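Local coordinates for amidohydrolase 3 domain-containing protein (Bacillus thuringiensis serovar konkukian, PDB 3GGM) that is of unknown function in this N-terminal fragment, though the whole amidohydrolase-family protein probably hydrolyses carbon-nitrogen bonds other than peptide bonds, at the interface of chains A and B. Numbering follows the deposited sequence. Chains: chain A/B, uncharacterized protein BT9727_2919.

The interface of chains A and B. Residues chain A 8, 28, 54, 58-60; chain B 69-71.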
loop_
_atom_site.group_PDB
_atom_site.type_symbol
_atom_site.label_atom_id
_atom_site.label_comp_id
_atom_site.label_asym_id
_atom_site.label_seq_id
_atom_site.Cartn_x
_atom_site.Cartn_y
_atom_site.Cartn_z
ATOM N N LEU A 8 -5.072 -19.045 4.366
ATOM C CA LEU A 8 -6.107 -18.027 4.304
ATOM C C LEU A 8 -6.966 -18.449 3.122
ATOM O O LEU A 8 -6.440 -18.659 2.029
ATOM C CB LEU A 8 -5.509 -16.645 4.043
ATOM C CG LEU A 8 -4.574 -16.039 5.097
ATOM C CD1 LEU A 8 -3.189 -16.660 4.983
ATOM C CD2 LEU A 8 -4.473 -14.541 4.872
ATOM N N ILE A 28 0.700 -20.754 3.446
ATOM C CA ILE A 28 2.001 -20.224 3.841
ATOM C C ILE A 28 2.706 -21.191 4.778
ATOM O O ILE A 28 2.118 -21.660 5.757
ATOM C CB ILE A 28 1.843 -18.866 4.572
ATOM C CG1 ILE A 28 1.146 -17.863 3.650
ATOM C CG2 ILE A 28 3.216 -18.334 5.029
ATOM C CD1 ILE A 28 0.816 -16.544 4.326
ATOM N N LEU A 54 -11.210 -15.604 5.181
ATOM C CA LEU A 54 -11.186 -14.206 4.767
ATOM C C LEU A 54 -12.574 -13.571 4.573
ATOM O O LEU A 54 -12.684 -12.359 4.370
ATOM C CB LEU A 54 -10.380 -14.067 3.466
ATOM C CG LEU A 54 -8.891 -14.408 3.592
ATOM C CD1 LEU A 54 -8.258 -14.509 2.209
ATOM C CD2 LEU A 54 -8.189 -13.340 4.448
ATOM N N ARG A 58 -10.446 -8.950 0.412
ATOM C CA ARG A 58 -9.314 -9.063 -0.483
ATOM C C ARG A 58 -8.091 -9.191 0.401
ATOM O O ARG A 58 -7.951 -8.439 1.362
ATOM C CB ARG A 58 -9.175 -7.811 -1.349
ATOM C CG ARG A 58 -7.912 -7.817 -2.212
ATOM C CD ARG A 58 -7.900 -6.633 -3.187
ATOM N NE ARG A 58 -9.023 -6.685 -4.127
ATOM C CZ ARG A 58 -9.162 -7.597 -5.087
ATOM N NH1 ARG A 58 -8.251 -8.548 -5.251
ATOM N NH2 ARG A 58 -10.214 -7.554 -5.889
ATOM N N ALA A 59 -7.212 -10.142 0.098
ATOM C CA ALA A 59 -6.000 -10.313 0.896
ATOM C C ALA A 59 -4.816 -9.717 0.126
ATOM O O ALA A 59 -4.629 -9.999 -1.056
ATOM C CB ALA A 59 -5.763 -11.788 1.183
ATOM N N ILE A 60 -4.029 -8.881 0.796
ATOM C CA ILE A 60 -2.880 -8.242 0.163
ATOM C C ILE A 60 -1.625 -8.379 1.042
ATOM O O ILE A 60 -1.696 -8.270 2.267
ATOM C CB ILE A 60 -3.181 -6.744 -0.084
ATOM C CG1 ILE A 60 -4.535 -6.604 -0.788
ATOM C CG2 ILE A 60 -2.103 -6.129 -0.950
ATOM C CD1 ILE A 60 -5.086 -5.185 -0.823
ATOM N N HIS B 69 -7.753 -7.663 4.035
ATOM C CA HIS B 69 -7.008 -8.390 5.046
ATOM C C HIS B 69 -5.561 -8.264 4.607
ATOM O O HIS B 69 -5.201 -8.693 3.505
ATOM C CB HIS B 69 -7.374 -9.873 5.104
ATOM C CG HIS B 69 -6.466 -10.670 5.993
ATOM N ND1 HIS B 69 -6.747 -10.920 7.316
ATOM C CD2 HIS B 69 -5.235 -11.191 5.766
ATOM C CE1 HIS B 69 -5.730 -11.558 7.870
ATOM N NE2 HIS B 69 -4.798 -11.733 6.951
ATOM N N VAL B 70 -4.739 -7.653 5.450
ATOM C CA VAL B 70 -3.329 -7.493 5.131
ATOM C C VAL B 70 -2.591 -8.710 5.664
ATOM O O VAL B 70 -2.610 -8.981 6.861
ATOM C CB VAL B 70 -2.737 -6.213 5.779
ATOM C CG1 VAL B 70 -1.280 -6.052 5.365
ATOM C CG2 VAL B 70 -3.538 -4.987 5.350
ATOM N N ILE B 71 -1.956 -9.454 4.765
ATOM C CA ILE B 71 -1.210 -10.637 5.154
ATOM C C ILE B 71 0.075 -10.181 5.831
ATOM O O ILE B 71 0.877 -9.469 5.229
ATOM C CB ILE B 71 -0.849 -11.499 3.926
ATOM C CG1 ILE B 71 -2.124 -11.869 3.155
ATOM C CG2 ILE B 71 -0.121 -12.754 4.388
ATOM C CD1 ILE B 71 -1.879 -12.381 1.756
#
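The backbone N of B:His69 donates to the carbonyl O of A:Arg58 at 2.8 Å, and the angle of 173° at the hydrogen shows a nearly straight bond. Two more hydrogen bonds continue the ladder: A:Ile60 N gives to B:His69 O at 3.0 Å, and B:Ile71 N gives to A:Ile60 O at 2.8 Å. A:Ile60 thus uses both its N-H and its C=O on the partner, as does B:His69. This register, with A:Ala59 facing B:His69 and A:Ile60 facing B:Val70, makes strand 58-61 of chain A and strand 68-71 of chain B parallel neighbours in one intermolecular sheet.

Side chains on one side of the ladder add an apolar contact. The imidazole of B:His69 reaches toward chain A because its CG stands anti to the backbone N (chi1 171°), and chi2 of 94° sets the ring across the CA-CB-CG plane. A:Leu54 places its methyl CD2 over the ring face, 4.0 Å from the ring centroid, a CH-pi contact made toward the CG end of the ring, where CD2 lies 3.5 Å from CG. A:Leu8 meets a different part of the ring: its CD2 methyl touches the NE2-CD2 bond, at 3.5 Å from NE2. Both leucines cross the histidine side chain at about a right angle, so methyl tips, not whole flanks, do the touching.

The same A:Leu8 methyl also reaches CG1 of B:Ile71, joining the two inward-turned residues of the chain B strand. The CG2 methyl of B:Ile71 meets A:Ile28 CD1 at 3.9 Å, while CD1, at the end of the CG1 branch of B:Ile71, lies against A:Ala59 CB. With its symmetry twin, this patch has each chain lend its C-terminal strand to the other's sheet, an exchange that holds the pair together in the crystal; because the construct is a fragment of a longer protein, this pairing may not be the natural one.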